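Local structure of beta-galactosidase (Marinomonas sp. ef1, 6Y2K) at residues L468-Q473 with G489-G494; E479-L484 with G513-L518; S517-T522 with T555-L560; E551-E556 with H576-S581. The protein hydrolyses beta-galactosides, releasing terminal beta-D-galactose, as a cold-active GH42 enzyme that assembles into hexamers. One frame throughout, in Å; residues are numbered along the deposited sequence.

Interaction 1 (L468-Q473 with G489-G494); sequences LVLPAQ and GVLLAG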
loop_
_atom_site.group_PDB
_atom_site.type_symbol
_atom_site.label_atom_id
_atom_site.label_comp_id
_atom_site.label_asym_id
_atom_site.label_seq_id
_atom_site.Cartn_x
_atom_site.Cartn_y
_atom_site.Cartn_z
ATOM N N LEU A 468 27.476 -25.986 -21.229
ATOM C CA LEU A 468 27.443 -26.776 -20.004
ATOM C C LEU A 468 27.405 -25.832 -18.810
ATOM O O LEU A 468 28.289 -24.986 -18.674
ATOM C CB LEU A 468 28.697 -27.652 -19.913
ATOM C CG LEU A 468 28.913 -28.488 -18.642
ATOM C CD1 LEU A 468 27.743 -29.419 -18.387
ATOM C CD2 LEU A 468 30.201 -29.290 -18.741
ATOM N N VAL A 469 26.402 -26.000 -17.949
ATOM C CA VAL A 469 26.230 -25.174 -16.762
ATOM C C VAL A 469 26.288 -26.046 -15.511
ATOM O O VAL A 469 25.548 -27.020 -15.416
ATOM C CB VAL A 469 24.888 -24.415 -16.802
ATOM C CG1 VAL A 469 24.705 -23.566 -15.536
ATOM C CG2 VAL A 469 24.814 -23.542 -18.049
ATOM N N LEU A 470 27.188 -25.701 -14.581
ATOM C CA LEU A 470 27.281 -26.343 -13.263
ATOM C C LEU A 470 26.757 -25.334 -12.231
ATOM O O LEU A 470 27.495 -24.434 -11.821
ATOM C CB LEU A 470 28.728 -26.734 -12.910
ATOM C CG LEU A 470 29.673 -27.472 -13.877
ATOM C CD1 LEU A 470 30.722 -28.271 -13.100
ATOM C CD2 LEU A 470 29.009 -28.337 -14.927
ATOM N N PRO A 471 25.471 -25.443 -11.835
ATOM C CA PRO A 471 24.926 -24.385 -10.980
ATOM C C PRO A 471 25.675 -24.170 -9.677
ATOM O O PRO A 471 25.849 -23.022 -9.267
ATOM C CB PRO A 471 23.496 -24.860 -10.708
ATOM C CG PRO A 471 23.152 -25.643 -11.921
ATOM C CD PRO A 471 24.417 -26.371 -12.270
ATOM N N ALA A 472 26.099 -25.264 -9.041
ATOM C CA ALA A 472 26.811 -25.219 -7.750
ATOM C C ALA A 472 27.436 -26.583 -7.455
ATOM O O ALA A 472 26.980 -27.326 -6.589
ATOM C CB ALA A 472 25.866 -24.804 -6.637
ATOM N N GLN A 473 28.479 -26.910 -8.211
ATOM C CA GLN A 473 29.111 -28.229 -8.128
ATOM C C GLN A 473 30.110 -28.193 -6.970
ATOM O O GLN A 473 31.306 -28.013 -7.170
ATOM C CB GLN A 473 29.773 -28.577 -9.470
ATOM C CG GLN A 473 30.251 -30.013 -9.607
ATOM C CD GLN A 473 29.153 -31.072 -9.497
ATOM O OE1 GLN A 473 28.007 -30.794 -9.835
ATOM N NE2 GLN A 473 29.482 -32.258 -9.021
ATOM N N GLY A 489 33.166 -27.423 -25.437
ATOM C CA GLY A 489 32.045 -26.476 -25.483
ATOM C C GLY A 489 32.258 -25.282 -24.560
ATOM O O GLY A 489 33.389 -24.997 -24.139
ATOM N N VAL A 490 31.161 -24.592 -24.241
ATOM C CA VAL A 490 31.185 -23.409 -23.384
ATOM C C VAL A 490 30.786 -23.794 -21.955
ATOM O O VAL A 490 29.771 -24.435 -21.756
ATOM C CB VAL A 490 30.244 -22.311 -23.933
ATOM C CG1 VAL A 490 30.217 -21.098 -23.008
ATOM C CG2 VAL A 490 30.681 -21.898 -25.336
ATOM N N LEU A 491 31.593 -23.394 -20.975
ATOM C CA LEU A 491 31.359 -23.717 -19.560
ATOM C C LEU A 491 30.966 -22.491 -18.746
ATOM O O LEU A 491 31.669 -21.475 -18.784
ATOM C CB LEU A 491 32.628 -24.314 -18.934
ATOM C CG LEU A 491 32.606 -24.578 -17.422
ATOM C CD1 LEU A 491 31.592 -25.660 -17.068
ATOM C CD2 LEU A 491 33.997 -24.939 -16.906
ATOM N N LEU A 492 29.872 -22.617 -17.988
ATOM C CA LEU A 492 29.540 -21.689 -16.897
ATOM C C LEU A 492 29.515 -22.452 -15.568
ATOM O O LEU A 492 28.667 -23.329 -15.359
ATOM C CB LEU A 492 28.183 -21.018 -17.145
ATOM C CG LEU A 492 27.670 -20.088 -16.025
ATOM C CD1 LEU A 492 28.655 -18.955 -15.785
ATOM C CD2 LEU A 492 26.282 -19.540 -16.330
ATOM N N ALA A 493 30.448 -22.123 -14.682
ATOM C CA ALA A 493 30.463 -22.648 -13.324
ATOM C C ALA A 493 29.816 -21.623 -12.398
ATOM O O ALA A 493 30.187 -20.453 -12.402
ATOM C CB ALA A 493 31.881 -22.941 -12.876
ATOM N N GLY A 494 28.838 -22.071 -11.618
ATOM C CA GLY A 494 28.071 -21.191 -10.756
ATOM C C GLY A 494 28.649 -21.088 -9.361
ATOM O O GLY A 494 29.647 -21.747 -9.044
#

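Interaction 2 (E479-L484 with G513-L518); sequences ELQNRL and GPLASL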
loop_
_atom_site.group_PDB
_atom_site.type_symbol
_atom_site.label_atom_id
_atom_site.label_comp_id
_atom_site.label_asym_id
_atom_site.label_seq_id
_atom_site.Cartn_x
_atom_site.Cartn_y
_atom_site.Cartn_z
ATOM N N GLU A 479 38.376 -36.602 -11.446
ATOM C CA GLU A 479 37.963 -37.128 -12.740
ATOM C C GLU A 479 37.046 -36.130 -13.463
ATOM O O GLU A 479 37.164 -35.950 -14.688
ATOM C CB GLU A 479 37.318 -38.514 -12.591
ATOM C CG GLU A 479 38.314 -39.628 -12.254
ATOM C CD GLU A 479 38.728 -39.666 -10.786
ATOM O OE1 GLU A 479 38.216 -38.848 -9.989
ATOM O OE2 GLU A 479 39.572 -40.512 -10.426
ATOM N N LEU A 480 36.150 -35.468 -12.721
ATOM C CA LEU A 480 35.348 -34.395 -13.306
ATOM C C LEU A 480 36.242 -33.250 -13.778
ATOM O O LEU A 480 36.047 -32.742 -14.876
ATOM C CB LEU A 480 34.275 -33.869 -12.342
ATOM C CG LEU A 480 33.474 -32.654 -12.857
ATOM C CD1 LEU A 480 32.831 -32.944 -14.211
ATOM C CD2 LEU A 480 32.427 -32.229 -11.845
ATOM N N GLN A 481 37.230 -32.854 -12.980
ATOM C CA GLN A 481 38.117 -31.765 -13.408
ATOM C C GLN A 481 38.850 -32.087 -14.724
ATOM O O GLN A 481 38.997 -31.206 -15.576
ATOM C CB GLN A 481 39.112 -31.356 -12.315
ATOM C CG GLN A 481 39.854 -30.050 -12.612
ATOM C CD GLN A 481 38.921 -28.866 -12.850
ATOM O OE1 GLN A 481 37.984 -28.635 -12.079
ATOM N NE2 GLN A 481 39.176 -28.112 -13.921
ATOM N N ASN A 482 39.275 -33.341 -14.892
ATOM C CA ASN A 482 39.883 -33.792 -16.161
ATOM C C ASN A 482 38.920 -33.648 -17.339
ATOM O O ASN A 482 39.311 -33.153 -18.398
ATOM C CB ASN A 482 40.352 -35.250 -16.074
ATOM C CG ASN A 482 41.555 -35.430 -15.171
ATOM O OD1 ASN A 482 42.401 -34.539 -15.041
ATOM N ND2 ASN A 482 41.644 -36.602 -14.541
ATOM N N ARG A 483 37.671 -34.072 -17.149
ATOM C CA ARG A 483 36.636 -33.902 -18.173
ATOM C C ARG A 483 36.382 -32.419 -18.495
ATOM O O ARG A 483 36.212 -32.066 -19.657
ATOM C CB ARG A 483 35.330 -34.597 -17.775
ATOM C CG ARG A 483 35.392 -36.125 -17.831
ATOM C CD ARG A 483 34.018 -36.767 -17.672
ATOM N NE ARG A 483 33.482 -36.585 -16.320
ATOM C CZ ARG A 483 33.813 -37.306 -15.244
ATOM N NH1 ARG A 483 33.248 -37.037 -14.066
ATOM N NH2 ARG A 483 34.710 -38.295 -15.317
ATOM N N LEU A 484 36.382 -31.560 -17.474
ATOM C CA LEU A 484 36.232 -30.115 -17.693
ATOM C C LEU A 484 37.419 -29.526 -18.443
ATOM O O LEU A 484 37.225 -28.704 -19.342
ATOM C CB LEU A 484 36.011 -29.357 -16.380
ATOM C CG LEU A 484 34.718 -29.687 -15.614
ATOM C CD1 LEU A 484 34.689 -28.924 -14.296
ATOM C CD2 LEU A 484 33.481 -29.380 -16.437
ATOM N N GLY A 513 38.777 -24.188 -5.836
ATOM C CA GLY A 513 39.388 -25.504 -5.660
ATOM C C GLY A 513 40.037 -26.044 -6.928
ATOM O O GLY A 513 40.839 -25.348 -7.535
ATOM N N PRO A 514 39.663 -27.269 -7.361
ATOM C CA PRO A 514 40.247 -27.823 -8.600
ATOM C C PRO A 514 39.972 -27.003 -9.858
ATOM O O PRO A 514 40.750 -27.081 -10.804
ATOM C CB PRO A 514 39.587 -29.202 -8.723
ATOM C CG PRO A 514 39.144 -29.535 -7.352
ATOM C CD PRO A 514 38.752 -28.235 -6.726
ATOM N N LEU A 515 38.878 -26.235 -9.869
ATOM C CA LEU A 515 38.517 -25.400 -11.022
ATOM C C LEU A 515 39.469 -24.215 -11.240
ATOM O O LEU A 515 39.509 -23.667 -12.333
ATOM C CB LEU A 515 37.079 -24.865 -10.862
ATOM C CG LEU A 515 36.383 -24.292 -12.103
ATOM C CD1 LEU A 515 35.858 -25.408 -12.994
ATOM C CD2 LEU A 515 35.242 -23.363 -11.713
ATOM N N ALA A 516 40.211 -23.810 -10.211
ATOM C CA ALA A 516 41.091 -22.642 -10.299
ATOM C C ALA A 516 42.157 -22.711 -11.399
ATOM O O ALA A 516 42.555 -21.671 -11.916
ATOM C CB ALA A 516 41.754 -22.358 -8.954
ATOM N N SER A 517 42.626 -23.904 -11.752
ATOM C CA SER A 517 43.558 -24.048 -12.882
ATOM C C SER A 517 42.897 -23.667 -14.212
ATOM O O SER A 517 43.548 -23.091 -15.073
ATOM C CB SER A 517 44.146 -25.469 -12.952
ATOM O OG SER A 517 43.128 -26.447 -13.122
ATOM N N LEU A 518 41.605 -23.960 -14.358
ATOM C CA LEU A 518 40.834 -23.618 -15.566
ATOM C C LEU A 518 40.339 -22.161 -15.540
ATOM O O LEU A 518 40.304 -21.475 -16.569
ATOM C CB LEU A 518 39.610 -24.541 -15.679
ATOM C CG LEU A 518 39.329 -25.352 -16.948
ATOM C CD1 LEU A 518 37.843 -25.679 -17.008
ATOM C CD2 LEU A 518 39.803 -24.698 -18.241
#

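Interaction 3 (S517-T522 with T555-L560); sequences SLLPLT and TELPCL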
loop_
_atom_site.group_PDB
_atom_site.type_symbol
_atom_site.label_atom_id
_atom_site.label_comp_id
_atom_site.label_asym_id
_atom_site.label_seq_id
_atom_site.Cartn_x
_atom_site.Cartn_y
_atom_site.Cartn_z
ATOM N N SER A 517 42.626 -23.904 -11.752
ATOM C CA SER A 517 43.558 -24.048 -12.882
ATOM C C SER A 517 42.897 -23.667 -14.212
ATOM O O SER A 517 43.548 -23.091 -15.073
ATOM C CB SER A 517 44.146 -25.469 -12.952
ATOM O OG SER A 517 43.128 -26.447 -13.122
ATOM N N LEU A 518 41.605 -23.960 -14.358
ATOM C CA LEU A 518 40.834 -23.618 -15.566
ATOM C C LEU A 518 40.339 -22.161 -15.540
ATOM O O LEU A 518 40.304 -21.475 -16.569
ATOM C CB LEU A 518 39.610 -24.541 -15.679
ATOM C CG LEU A 518 39.329 -25.352 -16.948
ATOM C CD1 LEU A 518 37.843 -25.679 -17.008
ATOM C CD2 LEU A 518 39.803 -24.698 -18.241
ATOM N N LEU A 519 39.897 -21.726 -14.361
ATOM C CA LEU A 519 39.310 -20.407 -14.156
ATOM C C LEU A 519 40.034 -19.745 -12.989
ATOM O O LEU A 519 39.628 -19.911 -11.839
ATOM C CB LEU A 519 37.810 -20.552 -13.874
ATOM C CG LEU A 519 36.956 -20.677 -15.137
ATOM C CD1 LEU A 519 35.631 -21.387 -14.886
ATOM C CD2 LEU A 519 36.713 -19.293 -15.715
ATOM N N PRO A 520 41.147 -19.031 -13.270
ATOM C CA PRO A 520 41.952 -18.500 -12.164
ATOM C C PRO A 520 41.284 -17.348 -11.394
ATOM O O PRO A 520 41.259 -16.202 -11.850
ATOM C CB PRO A 520 43.257 -18.061 -12.842
ATOM C CG PRO A 520 42.900 -17.848 -14.276
ATOM C CD PRO A 520 41.797 -18.821 -14.579
ATOM N N LEU A 521 40.748 -17.689 -10.226
ATOM C CA LEU A 521 40.173 -16.719 -9.300
ATOM C C LEU A 521 40.221 -17.278 -7.883
ATOM O O LEU A 521 40.428 -18.481 -7.696
ATOM C CB LEU A 521 38.732 -16.413 -9.710
ATOM C CG LEU A 521 37.755 -17.598 -9.699
ATOM C CD1 LEU A 521 36.828 -17.516 -8.495
ATOM C CD2 LEU A 521 36.941 -17.644 -10.977
ATOM N N THR A 522 40.036 -16.402 -6.897
ATOM C CA THR A 522 40.021 -16.790 -5.497
ATOM C C THR A 522 38.786 -16.205 -4.816
ATOM O O THR A 522 38.578 -14.998 -4.862
ATOM C CB THR A 522 41.288 -16.292 -4.775
ATOM O OG1 THR A 522 42.443 -16.861 -5.400
ATOM C CG2 THR A 522 41.278 -16.690 -3.292
ATOM N N THR A 555 40.435 -11.725 -9.004
ATOM C CA THR A 555 40.760 -12.355 -10.286
ATOM C C THR A 555 41.343 -11.333 -11.251
ATOM O O THR A 555 41.086 -10.142 -11.113
ATOM C CB THR A 555 39.522 -13.011 -10.938
ATOM O OG1 THR A 555 39.912 -13.757 -12.101
ATOM C CG2 THR A 555 38.472 -11.970 -11.351
ATOM N N GLU A 556 42.129 -11.817 -12.215
ATOM C CA GLU A 556 42.560 -11.007 -13.354
ATOM C C GLU A 556 41.707 -11.278 -14.592
ATOM O O GLU A 556 41.853 -10.598 -15.601
ATOM C CB GLU A 556 44.040 -11.265 -13.674
ATOM C CG GLU A 556 45.002 -10.886 -12.562
ATOM C CD GLU A 556 44.893 -9.429 -12.152
ATOM O OE1 GLU A 556 44.945 -9.155 -10.932
ATOM O OE2 GLU A 556 44.744 -8.550 -13.043
ATOM N N LEU A 557 40.794 -12.245 -14.514
ATOM C CA LEU A 557 39.896 -12.531 -15.628
ATOM C C LEU A 557 39.027 -11.305 -15.951
ATOM O O LEU A 557 38.685 -10.550 -15.046
ATOM C CB LEU A 557 38.993 -13.727 -15.305
ATOM C CG LEU A 557 39.659 -15.094 -15.227
ATOM C CD1 LEU A 557 38.709 -16.096 -14.593
ATOM C CD2 LEU A 557 40.108 -15.573 -16.607
ATOM N N PRO A 558 38.667 -11.107 -17.237
ATOM C CA PRO A 558 37.733 -10.025 -17.539
ATOM C C PRO A 558 36.382 -10.252 -16.864
ATOM O O PRO A 558 35.941 -11.404 -16.761
ATOM C CB PRO A 558 37.558 -10.109 -19.058
ATOM C CG PRO A 558 38.707 -10.918 -19.556
ATOM C CD PRO A 558 39.027 -11.869 -18.444
ATOM N N CYS A 559 35.752 -9.163 -16.426
ATOM C CA CYS A 559 34.452 -9.196 -15.762
ATOM C C CYS A 559 33.351 -8.805 -16.736
ATOM O O CYS A 559 33.446 -7.779 -17.403
ATOM C CB CYS A 559 34.435 -8.228 -14.587
ATOM S SG CYS A 559 35.424 -8.783 -13.192
ATOM N N LEU A 560 32.313 -9.634 -16.800
ATOM C CA LEU A 560 31.122 -9.371 -17.599
ATOM C C LEU A 560 29.995 -8.760 -16.762
ATOM O O LEU A 560 29.089 -8.131 -17.329
ATOM C CB LEU A 560 30.634 -10.655 -18.267
ATOM C CG LEU A 560 31.577 -11.376 -19.246
ATOM C CD1 LEU A 560 32.085 -10.412 -20.319
ATOM C CD2 LEU A 560 32.753 -12.077 -18.564
HETATM O O HOH W 1 43.150 -14.519 -12.848
#

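Interaction 4 (E551-E556 with H576-S581); sequences EQIKTE and HYYLGS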
loop_
_atom_site.group_PDB
_atom_site.type_symbol
_atom_site.label_atom_id
_atom_site.label_comp_id
_atom_site.label_asym_id
_atom_site.label_seq_id
_atom_site.Cartn_x
_atom_site.Cartn_y
_atom_site.Cartn_z
ATOM N N GLU A 551 29.766 -13.715 -3.413
ATOM C CA GLU A 551 31.183 -14.041 -3.193
ATOM C C GLU A 551 32.071 -12.837 -3.440
ATOM O O GLU A 551 31.895 -12.136 -4.433
ATOM C CB GLU A 551 31.627 -15.211 -4.080
ATOM C CG GLU A 551 31.053 -16.537 -3.626
ATOM C CD GLU A 551 31.197 -17.653 -4.636
ATOM O OE1 GLU A 551 31.856 -17.461 -5.692
ATOM O OE2 GLU A 551 30.642 -18.738 -4.353
ATOM N N GLN A 552 33.011 -12.605 -2.525
ATOM C CA GLN A 552 34.041 -11.579 -2.664
ATOM C C GLN A 552 35.238 -12.247 -3.345
ATOM O O GLN A 552 35.868 -13.135 -2.751
ATOM C CB GLN A 552 34.436 -11.034 -1.290
ATOM C CG GLN A 552 35.512 -9.956 -1.322
ATOM C CD GLN A 552 35.926 -9.509 0.072
ATOM O OE1 GLN A 552 35.087 -9.082 0.879
ATOM N NE2 GLN A 552 37.213 -9.587 0.354
ATOM N N ILE A 553 35.550 -11.819 -4.571
ATOM C CA ILE A 553 36.472 -12.543 -5.458
ATOM C C ILE A 553 37.626 -11.649 -5.920
ATOM O O ILE A 553 37.434 -10.460 -6.192
ATOM C CB ILE A 553 35.715 -13.096 -6.687
ATOM C CG1 ILE A 553 34.741 -14.206 -6.258
ATOM C CG2 ILE A 553 36.667 -13.647 -7.753
ATOM C CD1 ILE A 553 33.731 -14.596 -7.320
ATOM N N LYS A 554 38.819 -12.238 -5.993
ATOM C CA LYS A 554 39.981 -11.618 -6.623
ATOM C C LYS A 554 40.316 -12.418 -7.879
ATOM O O LYS A 554 40.426 -13.646 -7.832
ATOM C CB LYS A 554 41.174 -11.581 -5.665
ATOM C CG LYS A 554 42.406 -10.910 -6.265
ATOM C CD LYS A 554 43.373 -10.426 -5.194
ATOM C CE LYS A 554 44.565 -9.699 -5.807
ATOM N NZ LYS A 554 45.188 -8.741 -4.845
ATOM N N THR A 555 40.435 -11.725 -9.004
ATOM C CA THR A 555 40.760 -12.355 -10.286
ATOM C C THR A 555 41.343 -11.333 -11.251
ATOM O O THR A 555 41.086 -10.142 -11.113
ATOM C CB THR A 555 39.522 -13.011 -10.938
ATOM O OG1 THR A 555 39.912 -13.757 -12.101
ATOM C CG2 THR A 555 38.472 -11.970 -11.351
ATOM N N GLU A 556 42.129 -11.817 -12.215
ATOM C CA GLU A 556 42.560 -11.007 -13.354
ATOM C C GLU A 556 41.707 -11.278 -14.592
ATOM O O GLU A 556 41.853 -10.598 -15.601
ATOM C CB GLU A 556 44.040 -11.265 -13.674
ATOM C CG GLU A 556 45.002 -10.886 -12.562
ATOM C CD GLU A 556 44.893 -9.429 -12.152
ATOM O OE1 GLU A 556 44.945 -9.155 -10.932
ATOM O OE2 GLU A 556 44.744 -8.550 -13.043
ATOM N N HIS A 576 35.244 -20.322 -21.075
ATOM C CA HIS A 576 35.143 -20.625 -19.639
ATOM C C HIS A 576 34.706 -19.403 -18.826
ATOM O O HIS A 576 35.322 -18.342 -18.917
ATOM C CB HIS A 576 36.479 -21.159 -19.118
ATOM C CG HIS A 576 37.021 -22.302 -19.922
ATOM N ND1 HIS A 576 37.931 -22.132 -20.944
ATOM C CD2 HIS A 576 36.756 -23.629 -19.872
ATOM C CE1 HIS A 576 38.211 -23.307 -21.481
ATOM N NE2 HIS A 576 37.512 -24.233 -20.849
ATOM N N TYR A 577 33.646 -19.570 -18.027
ATOM C CA TYR A 577 33.075 -18.486 -17.209
ATOM C C TYR A 577 32.744 -18.978 -15.803
ATOM O O TYR A 577 32.380 -20.142 -15.624
ATOM C CB TYR A 577 31.821 -17.912 -17.895
ATOM C CG TYR A 577 32.138 -17.382 -19.278
ATOM C CD1 TYR A 577 32.214 -18.244 -20.375
ATOM C CD2 TYR A 577 32.425 -16.033 -19.481
ATOM C CE1 TYR A 577 32.548 -17.772 -21.636
ATOM C CE2 TYR A 577 32.748 -15.545 -20.738
ATOM C CZ TYR A 577 32.810 -16.419 -21.812
ATOM O OH TYR A 577 33.140 -15.950 -23.063
ATOM N N TYR A 578 32.918 -18.092 -14.822
ATOM C CA TYR A 578 32.545 -18.326 -13.429
ATOM C C TYR A 578 31.575 -17.236 -12.948
ATOM O O TYR A 578 31.814 -16.040 -13.166
ATOM C CB TYR A 578 33.773 -18.334 -12.504
ATOM C CG TYR A 578 33.412 -18.637 -11.062
ATOM C CD1 TYR A 578 33.187 -19.946 -10.648
ATOM C CD2 TYR A 578 33.245 -17.612 -10.123
ATOM C CE1 TYR A 578 32.820 -20.227 -9.335
ATOM C CE2 TYR A 578 32.892 -17.889 -8.804
ATOM C CZ TYR A 578 32.674 -19.196 -8.418
ATOM O OH TYR A 578 32.319 -19.500 -7.120
ATOM N N LEU A 579 30.510 -17.666 -12.270
ATOM C CA LEU A 579 29.529 -16.777 -11.654
ATOM C C LEU A 579 29.630 -16.933 -10.140
ATOM O O LEU A 579 29.490 -18.038 -9.627
ATOM C CB LEU A 579 28.125 -17.148 -12.146
ATOM C CG LEU A 579 26.888 -16.502 -11.496
ATOM C CD1 LEU A 579 26.890 -14.995 -11.688
ATOM C CD2 LEU A 579 25.623 -17.119 -12.071
ATOM N N GLY A 580 29.848 -15.830 -9.433
ATOM C CA GLY A 580 30.080 -15.841 -7.990
ATOM C C GLY A 580 28.937 -15.351 -7.114
ATOM O O GLY A 580 29.029 -15.453 -5.892
ATOM N N SER A 581 27.879 -14.796 -7.716
ATOM C CA SER A 581 26.685 -14.375 -6.971
ATOM C C SER A 581 25.423 -14.908 -7.633
ATOM O O SER A 581 25.415 -15.138 -8.853
ATOM C CB SER A 581 26.608 -12.848 -6.882
ATOM O OG SER A 581 27.750 -12.300 -6.222
HETATM O O HOH W 2 30.417 -12.357 -6.697
#

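Interaction 1 (L468-Q473 with G489-G494)
Strands 467-470 and 490-493 run side by side in parallel, with segment axes 4.8 Å apart. Four backbone hydrogen bonds join them. Leu468 N gives to Val490 O, and Leu468 O takes from Leu492 N at 2.9 Å. Leu470 N gives to Leu492 O, and Gly494 N closes the ladder on Leu470 O at 2.7 Å. All four donors lie nearly along the C=O axes.

Leu491 carries much of the side-chain contact. Its CB leaves the strand on the face that also holds Leu468 and Leu470. CG stands anti to the backbone N (chi1 174°), which brings the tip back over the neighbouring strand. CD1 lies 3.7 Å from Leu468 O. The same methyl touches Leu470 CG at 4.1 Å, and the two leucines cross obliquely. CD2 packs on Leu518 CD1 at 3.9 Å. On the other face, Val469 CG2 meets Leu492 CB at 4.3 Å. Helix 435-448 covers Val469, and helix 585-598 covers Leu492.

Every touching residue is buried. With helix 478-486 between them, the two strands form a beta-alpha-beta unit. This agrees with the class I glutamine amidotransferase-like alpha/beta fold expected for the trimerisation domain.

Interaction 2 (E479-L484 with G513-L518)
Gln481 reaches from helix 478-486 across to the coiled loop at 513-518 and fills the tight part of the contact. Its CG is anti to the backbone N (chi1 -168°), and the chain then bends at chi2 (57°). The bend sets the amide against the backbone of Pro514, with Gln481 CD 3.3 Å from Pro514 O. Gln481 OE1 comes to 3.4 Å from Leu515 N, but the angle is too poor for a hydrogen bond. NE2 bonds instead to Asn485 OD1, one helical turn on, which helps fix the rotation of the amide. No hydrogen bond links the two segments.

Next to the amide the contact is mainly apolar. Leu484 and Leu515 are buried; Leu518 is partly exposed. Leu484 CD1 meets Leu515 CD1 at 3.9 Å, the two side chains crossing at about a right angle. Leu518 CD1 lies 3.9 Å from Leu484 O and 4.2 Å from Leu484 CB.

The solvent side is looser. Pro514 is partly exposed, and its CB meets Gln481 OE1 at 3.8 Å. Ser517 is exposed, and its OG stays 4.4 Å from Gln481 NE2.

The loop rests on the sheet as well as on the helix. Leu515 also touches Ala493 of strand 490-493 and Tyr578 of strand 576-579. Leu518 touches His576 of the latter strand, so both leucines fit between helix 478-486 and the sheet.

Interaction 3 (S517-T522 with T555-L560)
One threonine hydroxyl both ties the segments together and shapes its own turn. Thr555 OG1 donates to Pro520 O at 2.8 Å, in the plane of that carbonyl. Thr555 OG1 also accepts from Leu557 N at 3.0 Å, with an angle of 160° at the hydrogen. This second bond makes an ST turn. OG1 is anti to the backbone N (chi1 -173°), and this puts it between its two partners.

Pro520 O has a second donor. Water 1 gives Pro520 O a hydrogen bond at 2.7 Å and accepts one from Glu556 N at 3.0 Å. Thus the carbonyl is gripped twice, and the water bridges the segments beside the direct bond.

The contact lies at one end of the two-stranded antiparallel sheet formed by 521-528 and 549-555. Thr522 still pairs with Lys554 through the backbone. Near Thr555 the chain leaves this small sheet and goes on to strand 559-563 of the large mixed sheet.

Leu557 follows the turn and inserts its tip among three residues of the other segment. Its CD1 lies 3.9 Å from Leu519 CD2 and 4.1 Å from Pro520 CD. Leu557 crosses both side chains at about a right angle. The third residue is Leu521, whose CD2 also meets Leu557 CD1. CD1 also comes within 3.7 Å of Pro520 O.

Leu521 CB packs on Thr555 CB at 3.7 Å. Leu521 CG sits in the crowded position between the backbone N and the carbonyl carbon (chi1 61°). Pro520 and Glu556 are on the exposed side.

Interaction 4 (E551-E556 with H576-S581)
The Tyr578 ring meets segment 551-556 along its edge. Glu551 OE1 lies in the ring plane and accepts from Tyr578 OH at 2.5 Å, a short bond. The carboxylate and the ring are nearly coplanar, 19° apart, and OE1 uses its syn lone pair. Ile553 CD1 also comes to the edge, 3.7 Å from Tyr578 CE2. The Leu521 methyls lie over one ring face. Ala493 O and Gly494 O lie on the other side, toward the rim.

Torsions bring the two groups together. Tyr578 CG is anti to the backbone N (chi1 -177°), and the ring extends across to strand 549-555. The Glu551 chain is extended beyond CG and crosses Tyr578 at about a right angle.

The backbones meet only near Gly580. Glu551 N donates to Gly580 O at 3.1 Å, from above the carbonyl plane. The fit is close here: Gly580 O lies 3.2 Å from Glu551 CB. Ile553 CD1 packs on Gly580 CA at 3.9 Å. Water 2 donates to Glu551 O at 2.7 Å and accepts from Ser581 OG.

Glu551 is buried but well supplied with donors. Its OE2 takes hydrogen bonds from Trp549 NE1 and Arg496 N. With Tyr578 OH, three donors grip the carboxylate and fix its rotation. They would probably spread its charge and favour the ionised form, despite the burial.

Interactions 1 and 4 are buried; interactions 2 and 3 are partly open to solvent. Interaction 1 is regular sheet pairing inside a beta-alpha-beta unit. Interaction 2 covers that unit, with loop 513-518 against its helix and no hydrogen bond between the segments. Strand 490-493 of interaction 1 pairs directly with strand 576-579 of interaction 4. Interactions 3 and 4 share Thr555 and Glu556, and their centres are about 6 Å apart. Their polar chemistry differs: a hydroxyl and a water serve a carbonyl near the surface in 3, whereas 4 buries a carboxylate. Segments 513-518 and 517-522 overlap at Ser517 and Leu518, so interaction 3 begins where interaction 2 ends.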